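Local coordinates for ferric uptake regulation protein (Helicobacter pylori, PDB 2XIG) that represses iron-regulated genes as a homodimeric, metal-responsive transcription factor, using ferrous iron as the cofactor for operator binding, at the interface of chains A and B and the interface of chains C and A. Coordinates in Å, arbitrary orientation; residue numbers count along the deposited sequence, not the author numbering. Chains: chain A/B/C, Ferric uptake regulation protein.

Contacts 2 and 3 belong to one two-fold interface between chains C and A, and their C-alpha centres are about 22 Å apart. They share helix 114-125 and strand 130-141, elements of the dimerization region: contact 2 pairs the two ends of the strand between chains, whereas contact 3 sets helix against helix and strand. Contact 1 lies about 24 Å from contact 2 and 26 Å from contact 3 by the same measure. It joins A to B through the DNA-binding regions and departs from exact two-fold symmetry, so it may reflect packing of dimers in the deposited four-chain assembly.

Contact 1: the interface of chains A and B. Residues chain A 72, 81, 84-85, 87; chain B 20-21, 73.
B:Lys20, at the end of helix 7-20, lays its aliphatic chain across A:Glu81 and A:Arg87, meeting both side chains at about a right angle; it hides 81 Å² and A:Arg87 42 Å². Its CE lies 3.3 Å from the carboxylate oxygen OE2 of A:Glu81 and 3.6 Å from NH1 of the A:Arg87 guanidinium. The terminal amine nitrogen NZ passes beyond the pair, 4.2 Å from A:Glu81 OE2, so the attraction there is probably long-range rather than a direct bridge. A:Glu81 OE2 instead forms a salt bridge within its own chain with A:Arg87 NH1, at 3.5 Å. The A:Glu81 carboxylate, bridged to A:Arg87 and near the B:Lys20 amine, may balance charge from both.

The chain of A:Arg87 bends at chi3 (48°), and one face of its guanidinium is turned to the carbonyl O of B:Lys20, which sits 3.6 Å above the plane toward the rim. The B:Asn21 amide crosses the guanidinium with the two planes 51° apart.

A separate charged link involves B:Lys73, whose NZ approaches the A:Glu72 carboxylate at nearly equal distance from both oxygens, 3.1 Å to OE1. It qualifies as a salt bridge, although its two hydrogen bonds are weak.

In the fold, both members of this second pair belong to helix 61-73 of their own chains, while A:Glu81 and A:Arg87 belong to neighbouring strands 77-81 and 87-91, all within the DNA-binding region.

Contact 2: the interface of chains C and A. Residues chain C 124, 129-131; chain A 140-143.
C:Lys130 and A:Trp141 pair through their backbones as an antiparallel beta bridge, with C:Leu131 opposite A:Val140 continuing the register. The tight part is this backbone ladder. C:Lys130 N donates to A:Trp141 O at 2.8 Å, nearly straight at the hydrogen (169°), with the donor tilted 23° from the carbonyl plane. The return bond, A:Trp141 N to C:Lys130 O, is 2.9 Å long and meets a lone pair in the carbonyl plane.

The lysine chain forms a close flank along the indole, and C:Lys130 hides 41 Å², more than any other residue of this contact. The two side chains run alongside each other in the same direction, and CD of C:Lys130 touches CE3 of the six-membered ring of A:Trp141 at 3.6 Å.

The looser part is made by methyl groups. CB of C:Ala129 lies 3.9 Å from CG2 of A:Val140. The other branch of that valine, CG1, turns toward helix 114-125 of chain C and meets CG1 of C:Val124 tip to tip at 4.0 Å.

Pairing the start of one strand 130-141 with the end of its partner joins the sheets of the homodimer, immediately before A:Cys142, a ligand of the structural zinc site.

Contact 3: the interface of chains C and A. Residues chain C 111, 113, 116, 138; chain A 119-120, 123.
A:Val123 holds CG1 anti to the backbone nitrogen (chi1 171°), which directs its two methyls to different groups of chain C. CG1 sits over one face of the C:Phe111 ring, offset toward the rim and 3.8 Å from CD2. The phenylalanine side chain crosses the valine at about a right angle. CG2 lies 4.0 Å from CD1 of C:Ile116 and also touches the carboxylate carbon of C:Asp113. A:Val123 hides 55 Å², more than any other residue of this contact, in keeping with its position between ring, aliphatic chain and acid.

One turn earlier on helix 114-125, A:Arg119 slides past C:Ile116 in the opposite direction, its CB 3.8 Å from CG1 of the isoleucine. C:Met138, from strand 130-141, bends at chi2 (-106°) and chi3, which lays its thioether over the A:Gln120 stem, with SD 3.6 Å from CB.

These helix-to-helix and strand-to-helix contacts belong to the two-fold dimer interface and recur with the chains exchanged. C:Asp113 OD2 also accepts a hydrogen bond from C:Ile116 N at 3.1 Å, so C:Asp113 caps the first turn of helix 114-125; OD2 is met on the anti side, 28° out of the carboxylate plane. A water bridges the subunits: it lies 2.7 Å from C:Asp113 OD2 and, in the guanidinium plane at its edge, 3.0 Å from A:Arg119 NH1.

Contact 1: the interface of chains A and B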
loop_
_atom_site.group_PDB
_atom_site.type_symbol
_atom_site.label_atom_id
_atom_site.label_comp_id
_atom_site.label_asym_id
_atom_site.label_seq_id
_atom_site.Cartn_x
_atom_site.Cartn_y
_atom_site.Cartn_z
ATOM N N GLU A 72 -1.135 -6.254 7.555
ATOM C CA GLU A 72 -1.344 -6.253 6.111
ATOM C C GLU A 72 -0.738 -5.009 5.457
ATOM O O GLU A 72 -0.094 -5.100 4.413
ATOM C CB GLU A 72 -2.838 -6.343 5.794
ATOM C CG GLU A 72 -3.161 -6.387 4.309
ATOM C CD GLU A 72 -4.591 -5.967 4.004
ATOM O OE1 GLU A 72 -4.852 -5.578 2.849
ATOM O OE2 GLU A 72 -5.449 -6.016 4.916
ATOM N N GLU A 81 -8.813 -12.970 -0.550
ATOM C CA GLU A 81 -10.267 -12.829 -0.563
ATOM C C GLU A 81 -10.921 -14.096 -1.100
ATOM O O GLU A 81 -10.785 -14.417 -2.281
ATOM C CB GLU A 81 -10.685 -11.608 -1.378
ATOM C CG GLU A 81 -10.034 -10.324 -0.890
ATOM C CD GLU A 81 -10.772 -9.085 -1.346
ATOM O OE1 GLU A 81 -11.904 -9.222 -1.860
ATOM O OE2 GLU A 81 -10.222 -7.976 -1.181
ATOM N N LYS A 84 -17.059 -12.469 -0.853
ATOM C CA LYS A 84 -17.316 -11.038 -0.916
ATOM C C LYS A 84 -16.614 -10.349 0.246
ATOM O O LYS A 84 -16.143 -9.216 0.119
ATOM C CB LYS A 84 -18.821 -10.757 -0.872
ATOM N N SER A 85 -16.554 -11.042 1.379
ATOM C CA SER A 85 -15.798 -10.573 2.536
ATOM C C SER A 85 -14.949 -11.693 3.119
ATOM O O SER A 85 -13.951 -11.435 3.790
ATOM C CB SER A 85 -16.723 -10.011 3.616
ATOM O OG SER A 85 -15.981 -9.651 4.771
ATOM N N ARG A 87 -12.272 -13.738 4.022
ATOM C CA ARG A 87 -10.853 -13.522 3.791
ATOM C C ARG A 87 -9.985 -14.373 4.698
ATOM O O ARG A 87 -10.386 -14.755 5.797
ATOM C CB ARG A 87 -10.477 -12.035 3.867
ATOM C CG ARG A 87 -11.003 -11.280 5.071
ATOM C CD ARG A 87 -10.444 -9.858 5.089
ATOM N NE ARG A 87 -10.580 -9.207 3.788
ATOM C CZ ARG A 87 -10.071 -8.017 3.482
ATOM N NH1 ARG A 87 -10.251 -7.512 2.268
ATOM N NH2 ARG A 87 -9.383 -7.332 4.384
ATOM N N LYS B 20 -16.310 -4.869 2.791
ATOM C CA LYS B 20 -15.221 -5.720 2.320
ATOM C C LYS B 20 -14.252 -6.132 3.436
ATOM O O LYS B 20 -13.896 -7.305 3.553
ATOM C CB LYS B 20 -14.469 -5.030 1.182
ATOM C CG LYS B 20 -13.155 -5.682 0.804
ATOM C CD LYS B 20 -12.460 -4.878 -0.278
ATOM C CE LYS B 20 -10.949 -4.975 -0.154
ATOM N NZ LYS B 20 -10.269 -3.837 -0.837
ATOM N N ASN B 21 -13.827 -5.169 4.250
ATOM C CA ASN B 21 -12.933 -5.458 5.369
ATOM C C ASN B 21 -13.641 -6.203 6.494
ATOM O O ASN B 21 -13.012 -6.607 7.473
ATOM C CB ASN B 21 -12.312 -4.172 5.923
ATOM C CG ASN B 21 -11.098 -3.719 5.134
ATOM O OD1 ASN B 21 -9.975 -3.731 5.642
ATOM N ND2 ASN B 21 -11.315 -3.318 3.887
ATOM N N LYS B 73 -4.509 3.629 5.467
ATOM C CA LYS B 73 -4.230 2.371 4.788
ATOM C C LYS B 73 -5.078 2.208 3.519
ATOM O O LYS B 73 -4.607 1.666 2.518
ATOM C CB LYS B 73 -4.465 1.193 5.731
ATOM C CG LYS B 73 -4.051 -0.135 5.142
ATOM C CD LYS B 73 -5.142 -1.167 5.306
ATOM C CE LYS B 73 -4.931 -2.319 4.344
ATOM N NZ LYS B 73 -6.186 -3.089 4.148
#

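Contact 2: the interface of chains C and A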
loop_
_atom_site.group_PDB
_atom_site.type_symbol
_atom_site.label_atom_id
_atom_site.label_comp_id
_atom_site.label_asym_id
_atom_site.label_seq_id
_atom_site.Cartn_x
_atom_site.Cartn_y
_atom_site.Cartn_z
ATOM N N VAL C 124 -6.209 -28.453 -12.044
ATOM C CA VAL C 124 -7.185 -28.805 -11.021
ATOM C C VAL C 124 -7.455 -30.312 -10.995
ATOM O O VAL C 124 -7.742 -30.881 -9.946
ATOM C CB VAL C 124 -8.488 -28.009 -11.184
ATOM C CG1 VAL C 124 -9.511 -28.450 -10.160
ATOM C CG2 VAL C 124 -8.206 -26.525 -11.030
ATOM N N ALA C 129 -10.127 -32.056 -8.117
ATOM C CA ALA C 129 -11.131 -31.060 -7.766
ATOM C C ALA C 129 -11.892 -30.629 -9.020
ATOM O O ALA C 129 -11.437 -30.854 -10.142
ATOM C CB ALA C 129 -10.482 -29.863 -7.096
ATOM N N LYS C 130 -13.053 -30.011 -8.822
ATOM C CA LYS C 130 -13.881 -29.555 -9.930
ATOM C C LYS C 130 -13.839 -28.039 -10.056
ATOM O O LYS C 130 -14.265 -27.327 -9.149
ATOM C CB LYS C 130 -15.325 -30.004 -9.720
ATOM C CG LYS C 130 -16.291 -29.564 -10.814
ATOM C CD LYS C 130 -17.728 -29.834 -10.380
ATOM C CE LYS C 130 -18.731 -29.381 -11.418
ATOM N NZ LYS C 130 -18.608 -30.181 -12.666
ATOM N N LEU C 131 -13.347 -27.549 -11.191
ATOM C CA LEU C 131 -13.241 -26.108 -11.415
ATOM C C LEU C 131 -14.602 -25.467 -11.637
ATOM O O LEU C 131 -15.304 -25.784 -12.602
ATOM C CB LEU C 131 -12.336 -25.806 -12.606
ATOM C CG LEU C 131 -12.085 -24.315 -12.852
ATOM C CD1 LEU C 131 -11.472 -23.658 -11.616
ATOM C CD2 LEU C 131 -11.187 -24.118 -14.066
ATOM N N VAL A 140 -13.159 -24.025 -6.625
ATOM C CA VAL A 140 -13.454 -25.409 -6.963
ATOM C C VAL A 140 -14.408 -26.079 -5.977
ATOM O O VAL A 140 -14.747 -25.520 -4.931
ATOM C CB VAL A 140 -12.152 -26.242 -7.007
ATOM C CG1 VAL A 140 -11.122 -25.591 -7.927
ATOM C CG2 VAL A 140 -11.578 -26.404 -5.600
ATOM N N TRP A 141 -14.861 -27.273 -6.342
ATOM C CA TRP A 141 -15.390 -28.215 -5.372
ATOM C C TRP A 141 -14.293 -29.251 -5.185
ATOM O O TRP A 141 -13.905 -29.928 -6.144
ATOM C CB TRP A 141 -16.678 -28.893 -5.873
ATOM C CG TRP A 141 -17.855 -27.963 -6.034
ATOM C CD1 TRP A 141 -17.974 -26.693 -5.548
ATOM C CD2 TRP A 141 -19.098 -28.253 -6.695
ATOM N NE1 TRP A 141 -19.201 -26.165 -5.887
ATOM C CE2 TRP A 141 -19.912 -27.107 -6.589
ATOM C CE3 TRP A 141 -19.597 -29.367 -7.379
ATOM C CZ2 TRP A 141 -21.195 -27.041 -7.136
ATOM C CZ3 TRP A 141 -20.873 -29.302 -7.922
ATOM C CH2 TRP A 141 -21.655 -28.149 -7.796
ATOM N N CYS A 142 -13.775 -29.367 -3.966
ATOM C CA CYS A 142 -12.684 -30.299 -3.705
ATOM C C CYS A 142 -13.167 -31.746 -3.736
ATOM O O CYS A 142 -14.357 -32.028 -3.559
ATOM C CB CYS A 142 -11.977 -29.981 -2.379
ATOM S SG CYS A 142 -12.936 -30.252 -0.862
ATOM N N LYS A 143 -12.227 -32.655 -3.972
ATOM C CA LYS A 143 -12.519 -34.075 -4.092
ATOM C C LYS A 143 -13.300 -34.604 -2.898
ATOM O O LYS A 143 -14.215 -35.412 -3.053
ATOM C CB LYS A 143 -11.218 -34.858 -4.256
ATOM C CG LYS A 143 -11.330 -36.334 -3.950
ATOM C CD LYS A 143 -9.986 -37.018 -4.129
ATOM C CE LYS A 143 -10.049 -38.484 -3.740
ATOM N NZ LYS A 143 -8.852 -39.231 -4.221
#

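Contact 3: the interface of chains C and A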
loop_
_atom_site.group_PDB
_atom_site.type_symbol
_atom_site.label_atom_id
_atom_site.label_comp_id
_atom_site.label_asym_id
_atom_site.label_seq_id
_atom_site.Cartn_x
_atom_site.Cartn_y
_atom_site.Cartn_z
ATOM N N PHE C 111 -8.449 -10.075 -22.169
ATOM C CA PHE C 111 -7.883 -11.203 -22.908
ATOM C C PHE C 111 -8.555 -12.503 -22.509
ATOM O O PHE C 111 -9.131 -12.618 -21.423
ATOM C CB PHE C 111 -6.359 -11.314 -22.705
ATOM C CG PHE C 111 -5.946 -11.816 -21.336
ATOM C CD1 PHE C 111 -5.824 -10.941 -20.261
ATOM C CD2 PHE C 111 -5.670 -13.161 -21.130
ATOM C CE1 PHE C 111 -5.446 -11.401 -19.007
ATOM C CE2 PHE C 111 -5.290 -13.630 -19.883
ATOM C CZ PHE C 111 -5.175 -12.748 -18.817
ATOM N N ASP C 113 -7.218 -16.492 -23.198
ATOM C CA ASP C 113 -6.229 -17.365 -23.820
ATOM C C ASP C 113 -6.639 -18.827 -23.682
ATOM O O ASP C 113 -6.587 -19.391 -22.586
ATOM C CB ASP C 113 -4.862 -17.148 -23.166
ATOM C CG ASP C 113 -3.735 -17.807 -23.936
ATOM O OD1 ASP C 113 -3.437 -17.353 -25.057
ATOM O OD2 ASP C 113 -3.135 -18.766 -23.413
ATOM N N ILE C 116 -4.295 -21.076 -21.662
ATOM C CA ILE C 116 -4.346 -20.841 -20.226
ATOM C C ILE C 116 -5.589 -21.488 -19.622
ATOM O O ILE C 116 -5.520 -22.141 -18.581
ATOM C CB ILE C 116 -4.341 -19.339 -19.900
ATOM C CG1 ILE C 116 -2.973 -18.739 -20.234
ATOM C CG2 ILE C 116 -4.711 -19.105 -18.439
ATOM C CD1 ILE C 116 -2.765 -17.344 -19.712
ATOM N N MET C 138 -3.587 -9.677 -14.229
ATOM C CA MET C 138 -2.162 -9.462 -14.427
ATOM C C MET C 138 -1.905 -7.988 -14.280
ATOM O O MET C 138 -2.536 -7.185 -14.951
ATOM C CB MET C 138 -1.774 -9.851 -15.841
ATOM C CG MET C 138 -2.436 -11.095 -16.326
ATOM S SD MET C 138 -1.257 -12.427 -16.355
ATOM C CE MET C 138 -1.494 -12.947 -18.049
ATOM N N ARG A 119 2.948 -18.816 -19.656
ATOM C CA ARG A 119 1.950 -18.330 -20.594
ATOM C C ARG A 119 1.469 -16.928 -20.229
ATOM O O ARG A 119 1.164 -16.129 -21.108
ATOM C CB ARG A 119 0.764 -19.294 -20.692
ATOM C CG ARG A 119 1.049 -20.557 -21.514
ATOM C CD ARG A 119 -0.222 -21.370 -21.748
ATOM N NE ARG A 119 0.053 -22.690 -22.306
ATOM C CZ ARG A 119 0.271 -22.928 -23.596
ATOM N NH1 ARG A 119 0.259 -21.932 -24.470
ATOM N NH2 ARG A 119 0.508 -24.164 -24.011
ATOM N N GLN A 120 1.398 -16.628 -18.936
ATOM C CA GLN A 120 0.941 -15.313 -18.505
ATOM C C GLN A 120 1.859 -14.223 -19.045
ATOM O O GLN A 120 1.401 -13.164 -19.470
ATOM C CB GLN A 120 0.880 -15.237 -16.977
ATOM C CG GLN A 120 -0.318 -15.973 -16.378
ATOM C CD GLN A 120 -0.279 -16.028 -14.852
ATOM O OE1 GLN A 120 0.780 -15.891 -14.241
ATOM N NE2 GLN A 120 -1.437 -16.240 -14.237
ATOM N N VAL A 123 1.307 -13.834 -22.904
ATOM C CA VAL A 123 0.131 -13.010 -23.170
ATOM C C VAL A 123 0.442 -11.518 -23.026
ATOM O O VAL A 123 0.148 -10.719 -23.914
ATOM C CB VAL A 123 -1.003 -13.357 -22.198
ATOM C CG1 VAL A 123 -2.140 -12.360 -22.329
ATOM C CG2 VAL A 123 -1.489 -14.776 -22.443
HETATM O O HOH W 1 -0.484 -19.089 -23.861
#